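Local structure of cellulase (Xanthomonas axonopodis pv. citri, 4W7W) at residues R74-L79 and W134-L139; I158-W163 and A206-I211; G169-I174 and L212-N217. The protein binds cello-oligosaccharide and, as a glycoside hydrolase family 5 cellulase, probably hydrolyses beta-1,4-glucosidic bonds within cellulose. All coordinates share one frame; numbering follows the deposited sequence. Where two conformers were deposited one is given.

Contact 1. Residues R74-L79 and W134-L139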
ATOM      1  N   ARG A  74      -7.023  15.621  -0.686  1.00  6.59           N
ATOM      2  CA  ARG A  74      -8.253  15.640   0.086  1.00  6.36           C
ATOM      3  C   ARG A  74      -7.992  15.770   1.581  1.00  6.42           C
ATOM      4  O   ARG A  74      -8.802  16.398   2.278  1.00  7.62           O
ATOM      5  CB  ARG A  74      -9.114  14.410  -0.229  1.00  6.68           C
ATOM      6  CG  ARG A  74      -9.639  14.454  -1.650  1.00  7.04           C
ATOM      7  CD  ARG A  74     -10.529  13.272  -2.021  1.00  7.54           C
ATOM      8  NE  ARG A  74     -11.067  13.482  -3.362  1.00  7.39           N
ATOM      9  CZ  ARG A  74     -11.267  12.543  -4.280  1.00  7.55           C
ATOM     10  NH1 ARG A  74     -11.054  11.260  -4.030  1.00  7.18           N
ATOM     11  NH2 ARG A  74     -11.705  12.909  -5.478  1.00  8.98           N
ATOM     12  N   VAL A  75      -6.872  15.227   2.079  1.00  6.41           N
ATOM     13  CA  VAL A  75      -6.569  15.379   3.493  1.00  6.69           C
ATOM     14  C   VAL A  75      -5.814  16.667   3.801  1.00  6.78           C
ATOM     15  O   VAL A  75      -5.840  17.136   4.938  1.00  7.18           O
ATOM     16  CB  VAL A  75      -5.824  14.135   4.032  1.00  7.56           C
ATOM     17  CG1 VAL A  75      -4.343  14.163   3.708  1.00  7.53           C
ATOM     18  CG2 VAL A  75      -6.055  13.965   5.523  1.00  8.37           C
ATOM     19  N   GLN A  76      -5.136  17.234   2.804  1.00  6.68           N
ATOM     20  CA  GLN A  76      -4.339  18.460   2.991  1.00  7.13           C
ATOM     21  C   GLN A  76      -4.516  19.319   1.762  1.00  7.47           C
ATOM     22  O   GLN A  76      -3.714  19.239   0.838  1.00  8.02           O
ATOM     23  CB  GLN A  76      -2.858  18.141   3.241  1.00  7.00           C
ATOM     24  CG  GLN A  76      -2.086  19.353   3.731  1.00  7.06           C
ATOM     25  CD  GLN A  76      -0.591  19.098   3.900  1.00  7.52           C
ATOM     26  OE1 GLN A  76       0.013  18.310   3.163  1.00  8.16           O
ATOM     27  NE2 GLN A  76       0.016  19.745   4.868  1.00  8.16           N
ATOM     28  N   PRO A  77      -5.577  20.157   1.753  1.00  8.27           N
ATOM     29  CA  PRO A  77      -5.940  20.869   0.526  1.00  9.50           C
ATOM     30  C   PRO A  77      -4.989  21.979   0.086  1.00  9.25           C
ATOM     31  O   PRO A  77      -5.101  22.454  -1.042  1.00 10.51           O
ATOM     32  CB  PRO A  77      -7.334  21.442   0.829  1.00 12.19           C
ATOM     33  CG  PRO A  77      -7.823  20.739   2.029  1.00 13.95           C
ATOM     34  CD  PRO A  77      -6.648  20.198   2.765  1.00  9.23           C
ATOM     35  N   GLU A  78      -4.056  22.369   0.947  1.00  9.67           N
ATOM     36  CA  GLU A  78      -2.971  23.274   0.565  1.00 10.42           C
ATOM     37  C   GLU A  78      -1.680  22.696   1.069  1.00 10.71           C
ATOM     38  O   GLU A  78      -1.600  22.266   2.220  1.00 10.90           O
ATOM     39  CB  GLU A  78      -3.183  24.644   1.173  1.00 12.86           C
ATOM     40  CG  GLU A  78      -4.376  25.380   0.607  1.00 18.22           C
ATOM     41  CD  GLU A  78      -4.168  25.851  -0.828  1.00 22.68           C
ATOM     42  OE1 GLU A  78      -2.998  25.925  -1.283  0.70 28.48           O
ATOM     43  OE2 GLU A  78      -5.174  26.145  -1.504  0.50 33.99           O
ATOM     44  N   LEU A  79      -0.661  22.676   0.217  1.00 11.30           N
ATOM     45  CA  LEU A  79       0.640  22.184   0.643  1.00 12.53           C
ATOM     46  C   LEU A  79       1.113  22.965   1.859  1.00 11.20           C
ATOM     47  O   LEU A  79       0.934  24.184   1.946  1.00 11.47           O
ATOM     48  CB  LEU A  79       1.667  22.306  -0.470  1.00 14.44           C
ATOM     49  CG  LEU A  79       1.490  21.355  -1.645  1.00 16.34           C
ATOM     50  CD1 LEU A  79       2.542  21.659  -2.698  1.00 19.03           C
ATOM     51  CD2 LEU A  79       1.566  19.902  -1.205  1.00 15.35           C
ATOM     52  N   TRP A 134       3.313  14.158   6.449  1.00  6.14           N
ATOM     53  CA  TRP A 134       3.484  13.041   7.353  1.00  6.43           C
ATOM     54  C   TRP A 134       3.761  13.443   8.785  1.00  6.15           C
ATOM     55  O   TRP A 134       3.381  12.734   9.701  1.00  6.60           O
ATOM     56  CB  TRP A 134       4.524  12.051   6.803  1.00  6.27           C
ATOM     57  CG  TRP A 134       3.908  11.106   5.812  1.00  5.82           C
ATOM     58  CD1 TRP A 134       4.093  11.067   4.468  1.00  5.92           C
ATOM     59  CD2 TRP A 134       2.905  10.139   6.114  1.00  5.71           C
ATOM     60  NE1 TRP A 134       3.285  10.109   3.911  1.00  5.78           N
ATOM     61  CE2 TRP A 134       2.543   9.529   4.907  1.00  5.49           C
ATOM     62  CE3 TRP A 134       2.284   9.724   7.293  1.00  6.26           C
ATOM     63  CZ2 TRP A 134       1.592   8.520   4.845  1.00  5.91           C
ATOM     64  CZ3 TRP A 134       1.333   8.731   7.229  1.00  6.62           C
ATOM     65  CH2 TRP A 134       0.994   8.134   6.028  1.00  6.83           C
ATOM     66  N   ARG A 135       4.411  14.586   9.001  1.00  6.35           N
ATOM     67  CA  ARG A 135       4.497  15.151  10.349  1.00  6.20           C
ATOM     68  C   ARG A 135       3.094  15.297  10.949  1.00  6.64           C
ATOM     69  O   ARG A 135       2.830  14.881  12.086  1.00  6.79           O
ATOM     70  CB  ARG A 135       5.189  16.512  10.319  1.00  6.50           C
ATOM     71  CG  ARG A 135       5.216  17.233  11.659  1.00  7.41           C
ATOM     72  CD  ARG A 135       5.869  18.610  11.578  1.00  8.40           C
ATOM     73  NE  ARG A 135       5.042  19.533  10.817  1.00  9.16           N
ATOM     74  CZ  ARG A 135       4.007  20.205  11.307  1.00  9.49           C
ATOM     75  NH1 ARG A 135       3.678  20.087  12.581  1.00 10.00           N
ATOM     76  NH2 ARG A 135       3.283  20.972  10.494  1.00 11.09           N
ATOM     77  N   ARG A 136       2.209  15.891  10.169  1.00  6.83           N
ATOM     78  CA  ARG A 136       0.858  16.158  10.645  1.00  7.23           C
ATOM     79  C   ARG A 136       0.087  14.868  10.901  1.00  6.97           C
ATOM     80  O   ARG A 136      -0.596  14.752  11.917  1.00  7.98           O
ATOM     81  CB  ARG A 136       0.139  17.051   9.658  1.00  7.52           C
ATOM     82  CG  ARG A 136       0.719  18.448   9.576  1.00  8.08           C
ATOM     83  CD  ARG A 136       0.079  19.236   8.467  1.00  8.74           C
ATOM     84  NE  ARG A 136       0.628  20.576   8.268  1.00  9.05           N
ATOM     85  CZ  ARG A 136       0.214  21.648   8.925  1.00  9.63           C
ATOM     86  NH1 ARG A 136      -0.649  21.532   9.917  1.00 10.46           N
ATOM     87  NH2 ARG A 136       0.711  22.832   8.626  1.00 12.80           N
ATOM     88  N   LEU A 137       0.157  13.902   9.990  1.00  6.60           N
ATOM     89  CA  LEU A 137      -0.517  12.631  10.222  1.00  6.87           C
ATOM     90  C   LEU A 137       0.082  11.892  11.403  1.00  6.94           C
ATOM     91  O   LEU A 137      -0.648  11.306  12.208  1.00  7.89           O
ATOM     92  CB  LEU A 137      -0.533  11.737   8.985  1.00  7.03           C
ATOM     93  CG  LEU A 137      -1.399  12.234   7.832  1.00  7.62           C
ATOM     94  CD1 LEU A 137      -1.296  11.256   6.670  1.00  7.98           C
ATOM     95  CD2 LEU A 137      -2.847  12.404   8.234  1.00  9.12           C
ATOM     96  N   ALA A 138       1.409  11.938  11.552  1.00  6.79           N
ATOM     97  CA  ALA A 138       2.045  11.285  12.683  1.00  7.16           C
ATOM     98  C   ALA A 138       1.591  11.906  14.013  1.00  7.55           C
ATOM     99  O   ALA A 138       1.392  11.201  14.996  1.00  8.42           O
ATOM    100  CB  ALA A 138       3.548  11.349  12.548  1.00  7.13           C
ATOM    101  N   LEU A 139       1.432  13.228  14.055  1.00  7.29           N
ATOM    102  CA  LEU A 139       0.925  13.868  15.268  1.00  7.72           C
ATOM    103  C   LEU A 139      -0.474  13.383  15.609  1.00  8.35           C
ATOM    104  O   LEU A 139      -0.807  13.261  16.784  1.00 10.54           O
ATOM    105  CB  LEU A 139       0.952  15.390  15.136  1.00  8.14           C
ATOM    106  CG  LEU A 139       2.347  16.016  15.210  1.00  9.11           C
ATOM    107  CD1 LEU A 139       2.320  17.463  14.742  1.00 10.19           C
ATOM    108  CD2 LEU A 139       2.947  15.934  16.604  1.00 10.01           C
TER
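Val75 and Gln76 face Leu137 and Arg136 with the backbones well apart, 9.5 Å between the CA atoms of Val75 and Leu137 and the same for Gln76 and Arg136, so side chains alone bridge the gap. In this (beta/alpha)8 barrel the contact joins the end of the short helix 72-75, which follows strand 65-70, to the outer helix 127-141. Gln76 is the first residue past the helix whose backbone is no longer helical, and its side chain spans the gap because CG stands anti to the backbone N (chi1 -168°) and the chain runs on extended. It meets Arg136 at about a right angle, with the amide and guanidinium planes 69° apart. The amide atom NE2 of Gln76 lies 3.6 Å from NE of Arg136, and is as close to the adjoining CD. The two nitrogens do not bond to each other. Both share a partner, Asp132, one turn back on helix 127-141: its OD2 takes a hydrogen bond from Gln76 NE2 and a salt bridge from Arg136 NE. Gln76 NE2 also donates to Gly81 O, while Gln76 OE1 accepts from Trp72 NE1; these bonds on both ends of the amide fix its rotation. Arg135 pairs with the other oxygen of Asp132, and its NH2 sits 3.4 Å above the guanidinium plane of Arg136, over the centre. The shared carboxylate probably offsets the crowding of positive charge. Beside this polar layer the apolar touch is loose, Val75 CG2 lying 4.5 Å from Leu137 CD2, whereas the other methyl of Leu137, CD1, rests 3.7 Å above the indole plane of Trp134, toward its rim.

Contact 2. Residues I158-W163 and A206-I211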
ATOM      1  N   ILE A 158      10.628   9.831 -10.882  1.00  7.43           N
ATOM      2  CA  ILE A 158      11.591  10.430  -9.965  1.00  8.05           C
ATOM      3  C   ILE A 158      12.693   9.395  -9.822  1.00  7.59           C
ATOM      4  O   ILE A 158      12.399   8.195  -9.785  1.00  7.77           O
ATOM      5  CB  ILE A 158      10.925  10.834  -8.613  1.00  8.96           C
ATOM      6  CG1 ILE A 158      11.950  11.453  -7.661  1.00 10.03           C
ATOM      7  CG2 ILE A 158      10.185   9.664  -7.974  1.00  9.31           C
ATOM      8  CD1 ILE A 158      11.330  12.183  -6.492  1.00 11.51           C
ATOM      9  N   SER A 159      13.951   9.815  -9.792  1.00  7.69           N
ATOM     10  CA  SER A 159      15.035   8.849  -9.696  0.50  7.41           C
ATOM     11  C   SER A 159      15.011   8.143  -8.354  1.00  6.88           C
ATOM     12  O   SER A 159      14.441   8.653  -7.380  1.00  7.39           O
ATOM     13  CB  SER A 159      16.384   9.528  -9.879  0.50  6.51           C
ATOM     14  OG  SER A 159      16.691  10.301  -8.737  0.50  6.64           O
ATOM     15  N   ALA A 160      15.655   6.991  -8.300  1.00  7.03           N
ATOM     16  CA  ALA A 160      15.719   6.252  -7.056  1.00  6.55           C
ATOM     17  C   ALA A 160      16.435   7.031  -5.937  1.00  6.63           C
ATOM     18  O   ALA A 160      15.928   7.075  -4.825  1.00  6.70           O
ATOM     19  CB  ALA A 160      16.293   4.857  -7.263  1.00  7.21           C
ATOM     20  N   PRO A 161      17.564   7.710  -6.220  1.00  7.27           N
ATOM     21  CA  PRO A 161      18.188   8.502  -5.150  1.00  7.48           C
ATOM     22  C   PRO A 161      17.358   9.717  -4.719  1.00  7.20           C
ATOM     23  O   PRO A 161      17.298  10.038  -3.529  1.00  7.88           O
ATOM     24  CB  PRO A 161      19.525   8.949  -5.780  1.00  8.92           C
ATOM     25  CG  PRO A 161      19.804   7.926  -6.829  1.00  8.64           C
ATOM     26  CD  PRO A 161      18.446   7.609  -7.395  1.00  8.31           C
ATOM     27  N   ASP A 162      16.680  10.366  -5.664  1.00  7.28           N
ATOM     28  CA  ASP A 162      15.868  11.526  -5.301  1.00  7.92           C
ATOM     29  C   ASP A 162      14.663  11.074  -4.482  1.00  7.31           C
ATOM     30  O   ASP A 162      14.299  11.731  -3.499  1.00  7.84           O
ATOM     31  CB  ASP A 162      15.417  12.327  -6.521  1.00  9.31           C
ATOM     32  CG  ASP A 162      16.540  13.106  -7.176  1.00 10.95           C
ATOM     33  OD1 ASP A 162      17.601  13.256  -6.558  1.00 14.78           O
ATOM     34  OD2 ASP A 162      16.326  13.605  -8.293  1.00 14.67           O
ATOM     35  N   TRP A 163      14.049   9.958  -4.859  1.00  6.74           N
ATOM     36  CA  TRP A 163      12.953   9.439  -4.053  1.00  6.50           C
ATOM     37  C   TRP A 163      13.460   9.022  -2.669  1.00  6.37           C
ATOM     38  O   TRP A 163      12.820   9.298  -1.658  1.00  6.37           O
ATOM     39  CB  TRP A 163      12.185   8.285  -4.760  1.00  6.44           C
ATOM     40  CG  TRP A 163      11.217   7.689  -3.794  1.00  6.20           C
ATOM     41  CD1 TRP A 163      11.349   6.510  -3.146  1.00  6.20           C
ATOM     42  CD2 TRP A 163      10.093   8.356  -3.192  1.00  6.43           C
ATOM     43  NE1 TRP A 163      10.371   6.384  -2.206  1.00  6.47           N
ATOM     44  CE2 TRP A 163       9.595   7.511  -2.208  1.00  6.36           C
ATOM     45  CE3 TRP A 163       9.466   9.589  -3.405  1.00  7.34           C
ATOM     46  CZ2 TRP A 163       8.495   7.844  -1.429  1.00  6.69           C
ATOM     47  CZ3 TRP A 163       8.377   9.922  -2.633  1.00  7.99           C
ATOM     48  CH2 TRP A 163       7.904   9.057  -1.660  1.00  7.51           C
ATOM     49  N   ALA A 206      17.142  -0.865  -4.976  1.00  6.29           N
ATOM     50  CA  ALA A 206      17.972  -1.624  -4.056  1.00  7.05           C
ATOM     51  C   ALA A 206      19.146  -0.800  -3.554  1.00  7.79           C
ATOM     52  O   ALA A 206      19.386  -0.706  -2.356  1.00 10.03           O
ATOM     53  CB  ALA A 206      18.464  -2.882  -4.753  1.00  7.82           C
ATOM     54  N   LYS A 207      19.883  -0.197  -4.477  1.00  7.21           N
ATOM     55  CA  LYS A 207      21.047   0.573  -4.099  1.00  7.67           C
ATOM     56  C   LYS A 207      20.647   1.872  -3.415  1.00  7.73           C
ATOM     57  O   LYS A 207      21.247   2.250  -2.414  1.00  8.98           O
ATOM     58  CB  LYS A 207      21.919   0.857  -5.331  1.00  8.21           C
ATOM     59  CG  LYS A 207      23.118   1.735  -5.091  1.00 12.38           C
ATOM     60  CD  LYS A 207      24.079   1.131  -4.073  1.00 16.83           C
ATOM     61  CE  LYS A 207      25.289   2.018  -3.867  1.00 24.14           C
ATOM     62  NZ  LYS A 207      26.234   1.419  -2.884  1.00 34.22           N
ATOM     63  N   ALA A 208      19.670   2.579  -3.962  1.00  7.02           N
ATOM     64  CA  ALA A 208      19.331   3.887  -3.419  1.00  7.15           C
ATOM     65  C   ALA A 208      18.820   3.790  -1.990  1.00  6.99           C
ATOM     66  O   ALA A 208      19.099   4.654  -1.161  1.00  8.62           O
ATOM     67  CB  ALA A 208      18.287   4.550  -4.284  1.00  7.12           C
ATOM     68  N   LEU A 209      18.044   2.755  -1.685  1.00  7.37           N
ATOM     69  CA  LEU A 209      17.352   2.684  -0.404  1.00  7.81           C
ATOM     70  C   LEU A 209      18.206   2.078   0.689  1.00  8.83           C
ATOM     71  O   LEU A 209      17.823   2.138   1.856  1.00 10.36           O
ATOM     72  CB  LEU A 209      16.037   1.928  -0.551  1.00  7.54           C
ATOM     73  CG  LEU A 209      15.034   2.705  -1.392  1.00  8.20           C
ATOM     74  CD1 LEU A 209      13.881   1.803  -1.788  1.00  8.76           C
ATOM     75  CD2 LEU A 209      14.499   3.951  -0.693  1.00  9.39           C
ATOM     76  N   GLU A 210      19.372   1.545   0.349  1.00  9.97           N
ATOM     77  CA  GLU A 210      20.336   1.155   1.372  1.00 12.09           C
ATOM     78  C   GLU A 210      20.787   2.326   2.261  1.00 12.08           C
ATOM     79  O   GLU A 210      21.270   2.127   3.368  1.00 18.18           O
ATOM     80  CB  GLU A 210      21.522   0.466   0.703  1.00 13.79           C
ATOM     81  CG  GLU A 210      21.101  -0.934   0.338  1.00 16.21           C
ATOM     82  CD  GLU A 210      21.942  -1.626  -0.720  1.00 18.14           C
ATOM     83  OE1 GLU A 210      23.097  -1.224  -0.971  0.80 15.60           O
ATOM     84  OE2 GLU A 210      21.431  -2.621  -1.302  0.80 20.31           O
ATOM     85  N   ILE A 211      20.626   3.542   1.764  1.00 12.61           N
ATOM     86  CA  ILE A 211      21.062   4.723   2.497  1.00 14.20           C
ATOM     87  C   ILE A 211      20.126   5.045   3.657  1.00 12.06           C
ATOM     88  O   ILE A 211      20.508   5.786   4.558  1.00 14.92           O
ATOM     89  CB  ILE A 211      21.168   5.980   1.582  1.00 17.80           C
ATOM     90  CG1 ILE A 211      19.799   6.597   1.308  1.00 19.54           C
ATOM     91  CG2 ILE A 211      21.921   5.697   0.299  0.50 23.74           C
ATOM     92  CD1 ILE A 211      19.872   7.744   0.356  0.50 24.15           C
TER
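Ala160 and Ala208 point their CB atoms at each other, and the two methyls stand only 3.6 Å apart. Ala208 CB also presses on the backbone beyond Ala160 CB: it is 3.5 Å from Ala160 O and 3.8 Å from Pro161 N, so one methyl packs against both the side chain and the peptide group that follows it. The ring of Pro161 flanks this point, its CD being 4.4 Å from Ala208 CB. With nothing larger than a methyl at the centre, the backbones come close, and the CA atoms of Pro161 and Ala208 are 5.1 Å apart. The contact lies in the (beta/alpha)8 barrel between the first turn of helix 160-176 and the short helix 205-209, which comes after strand 183-186 in the chain. In the conformer given, Ser159 at the N-cap accepts from Asp162 N through OG, capping that first turn. Deeper in, the indole of Trp163 swings toward the other helix, with CG anti to the backbone N (chi1 172°), and Leu209 leans in from the opposite segment; the ring is tethered beyond the contact by a hydrogen bond from Trp163 NE1 to Pro186 O, while Leu209 packs on Ala164 and Trp196.

Contact 3. Residues G169-I174 and L212-N217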
ATOM      1  N   GLY A 169      13.522  12.169   4.356  1.00  5.96           N
ATOM      2  CA  GLY A 169      12.975  13.353   5.001  1.00  6.55           C
ATOM      3  C   GLY A 169      11.645  13.058   5.671  1.00  6.30           C
ATOM      4  O   GLY A 169      11.343  13.578   6.743  1.00  6.63           O
ATOM      5  N   THR A 170      10.852  12.213   5.045  0.60  6.11           N
ATOM      6  CA  THR A 170       9.561  11.855   5.589  0.60  5.70           C
ATOM      7  C   THR A 170       9.684  10.975   6.838  0.60  5.69           C
ATOM      8  O   THR A 170       8.997  11.203   7.837  0.60  6.23           O
ATOM      9  CB  THR A 170       8.764  11.157   4.490  0.60  5.62           C
ATOM     10  OG1 THR A 170       8.570  12.063   3.402  0.60  8.25           O
ATOM     11  CG2 THR A 170       7.408  10.749   4.989  0.60  4.68           C
ATOM     12  N   ILE A 171      10.549   9.968   6.783  1.00  5.73           N
ATOM     13  CA  ILE A 171      10.819   9.120   7.949  1.00  5.81           C
ATOM     14  C   ILE A 171      11.282   9.982   9.118  1.00  5.83           C
ATOM     15  O   ILE A 171      10.787   9.866  10.240  1.00  6.26           O
ATOM     16  CB  ILE A 171      11.863   8.052   7.602  1.00  5.77           C
ATOM     17  CG1 ILE A 171      11.287   7.030   6.614  1.00  6.28           C
ATOM     18  CG2 ILE A 171      12.383   7.372   8.848  1.00  6.64           C
ATOM     19  CD1 ILE A 171      12.366   6.250   5.892  1.00  7.21           C
ATOM     20  N   THR A 172      12.218  10.876   8.856  1.00  6.23           N
ATOM     21  CA  THR A 172      12.750  11.751   9.888  1.00  6.37           C
ATOM     22  C   THR A 172      11.635  12.588  10.499  1.00  6.86           C
ATOM     23  O   THR A 172      11.552  12.730  11.724  1.00  7.33           O
ATOM     24  CB  THR A 172      13.884  12.602   9.312  1.00  6.74           C
ATOM     25  OG1 THR A 172      14.956  11.713   8.986  1.00  7.62           O
ATOM     26  CG2 THR A 172      14.339  13.689  10.275  1.00  7.76           C
ATOM     27  N   ALA A 173      10.803  13.176   9.649  1.00  7.03           N
ATOM     28  CA  ALA A 173       9.698  14.009  10.118  1.00  7.42           C
ATOM     29  C   ALA A 173       8.760  13.221  11.028  1.00  6.85           C
ATOM     30  O   ALA A 173       8.305  13.721  12.069  1.00  7.84           O
ATOM     31  CB  ALA A 173       8.944  14.612   8.951  1.00  7.86           C
ATOM     32  N   ILE A 174       8.442  11.999  10.642  1.00  6.36           N
ATOM     33  CA  ILE A 174       7.564  11.168  11.450  1.00  6.20           C
ATOM     34  C   ILE A 174       8.222  10.893  12.800  1.00  5.99           C
ATOM     35  O   ILE A 174       7.586  11.027  13.843  1.00  7.01           O
ATOM     36  CB  ILE A 174       7.227   9.856  10.719  1.00  5.64           C
ATOM     37  CG1 ILE A 174       6.303  10.156   9.518  1.00  5.49           C
ATOM     38  CG2 ILE A 174       6.609   8.828  11.668  1.00  6.40           C
ATOM     39  CD1 ILE A 174       6.200   9.018   8.510  1.00  5.84           C
ATOM     40  N   LEU A 212      18.893   4.534   3.639  1.00 10.59           N
ATOM     41  CA  LEU A 212      17.914   5.018   4.595  1.00  9.44           C
ATOM     42  C   LEU A 212      18.225   4.628   6.021  1.00  9.95           C
ATOM     43  O   LEU A 212      18.678   3.523   6.285  1.00 13.42           O
ATOM     44  CB  LEU A 212      16.521   4.502   4.289  1.00 10.48           C
ATOM     45  CG  LEU A 212      15.859   5.015   3.027  1.00 10.52           C
ATOM     46  CD1 LEU A 212      14.450   4.450   2.975  1.00 10.32           C
ATOM     47  CD2 LEU A 212      15.790   6.522   2.968  1.00 11.67           C
ATOM     48  N   LYS A 213      17.920   5.555   6.920  1.00  9.69           N
ATOM     49  CA  LYS A 213      18.030   5.331   8.349  1.00 11.70           C
ATOM     50  C   LYS A 213      16.726   5.707   9.019  1.00 10.92           C
ATOM     51  O   LYS A 213      16.179   6.787   8.797  1.00 16.13           O
ATOM     52  CB  LYS A 213      19.171   6.167   8.943  1.00 17.32           C
ATOM     53  CG  LYS A 213      20.557   5.805   8.419  1.00 27.06           C
ATOM     54  CD  LYS A 213      21.615   6.722   9.021  0.50 22.81           C
ATOM     55  CE  LYS A 213      21.841   7.941   8.136  0.50 30.45           C
ATOM     56  NZ  LYS A 213      22.681   8.981   8.797  0.50 39.26           N
ATOM     57  N   ASP A 214      16.239   4.803   9.857  1.00 10.93           N
ATOM     58  CA  ASP A 214      15.066   5.078  10.674  1.00  9.39           C
ATOM     59  C   ASP A 214      15.505   5.062  12.125  1.00  9.69           C
ATOM     60  O   ASP A 214      15.780   3.993  12.673  1.00 10.90           O
ATOM     61  CB  ASP A 214      14.007   4.009  10.457  1.00  8.26           C
ATOM     62  CG  ASP A 214      12.776   4.216  11.326  1.00  7.68           C
ATOM     63  OD1 ASP A 214      12.711   5.238  12.049  1.00  8.66           O
ATOM     64  OD2 ASP A 214      11.889   3.343  11.302  1.00  8.14           O
ATOM     65  N   PRO A 215      15.567   6.244  12.768  1.00 10.51           N
ATOM     66  CA  PRO A 215      16.001   6.238  14.164  1.00 12.49           C
ATOM     67  C   PRO A 215      15.043   5.511  15.116  1.00 11.95           C
ATOM     68  O   PRO A 215      15.433   5.189  16.230  1.00 14.42           O
ATOM     69  CB  PRO A 215      16.131   7.726  14.506  1.00 14.67           C
ATOM     70  CG  PRO A 215      15.218   8.410  13.553  1.00 14.12           C
ATOM     71  CD  PRO A 215      15.241   7.596  12.288  1.00 11.60           C
ATOM     72  N   GLY A 216      13.813   5.262  14.667  1.00  9.73           N
ATOM     73  CA  GLY A 216      12.848   4.480  15.428  1.00  9.74           C
ATOM     74  C   GLY A 216      12.902   2.984  15.157  1.00 10.36           C
ATOM     75  O   GLY A 216      12.158   2.231  15.766  1.00 12.36           O
ATOM     76  N   ASN A 217      13.762   2.560  14.218  1.00  9.75           N
ATOM     77  CA  ASN A 217      13.937   1.139  13.892  0.50 10.15           C
ATOM     78  C   ASN A 217      12.617   0.392  13.737  1.00  9.62           C
ATOM     79  O   ASN A 217      12.416  -0.668  14.343  1.00 12.65           O
ATOM     80  CB  ASN A 217      14.814   0.428  14.931  0.50 12.85           C
ATOM     81  CG  ASN A 217      15.300  -0.928  14.442  0.50 16.06           C
ATOM     82  OD1 ASN A 217      15.292  -1.212  13.232  0.50 17.70           O
ATOM     83  ND2 ASN A 217      15.694  -1.782  15.378  0.50 13.24           N
TER
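Asp214 OD1, which lies 3.9 Å from Ile171 CG2 across the contact, is gripped by two donors. Gly216 N donates to it over 2.8 Å with an N-H...O angle of 146°, approaching from above the carboxylate plane, 59° out of it. Arg175, on the same helix as Ile171, adds a salt bridge to OD1 through its NE, a likely stabiliser of the negative charge that ties the loop to helix 160-176, while the second oxygen, OD2, accepts from Asn218 N. Three donors thus hold the carboxylate. Placing CG of Asp214 anti to its own backbone N (chi1 178°) brings the carboxylate back over the chain that follows, where the Gly216 amide can reach it.

Against this polar frame Ile171 supplies the apolar half of the contact. Its two branches have separate tasks. CG2, anti to the backbone N, faces the loop backbone and meets Lys213 O at 3.8 Å as well as the Asp214 side chain, with Pro215 CD farther off at 4.5 Å. The other branch ends in CD1, which touches Leu212 CD1 at 4.0 Å; the isoleucine crosses both Leu212 and Asp214 at about a right angle. Lys213 O is satisfied by Gln168 NE2, a second polar tie to the helix, and inward Ile171 and Leu212 both reach Val185 of strand 183-186, so the pair lies over the barrel wall.

After Asp214 the chain reverses in a type I beta turn, closed by Asn217 N donating to Asp214 O over 2.9 Å. The Gly216 bond makes an Asx turn on the same aspartate, and the arrangement is that of an alpha-to-beta loop of a (beta/alpha)8 barrel, leading here into strand 219-226.

How the contacts relate
Contacts 2 and 3 share helix 160-176 and take up adjoining pieces of the chain, 206-211 and 212-217; their centres are 15 Å apart. Contact 2 uses the start of that helix and is buried and almost wholly apolar, whereas contact 3, farther along it, lies at the surface and combines packing with a salt bridge and hydrogen bonds from backbone amides. Contact 1 is buried too, yet polar side chains meet there beside a loose aliphatic touch. It joins contact 3 directly: Trp134 CB lies 3.8 Å from Ile174 CG1, and Ala138 packs on Ile174, linking helices 127-141 and 160-176. Contacts 1 and 2 do not touch, their nearest atoms being about 7 Å apart.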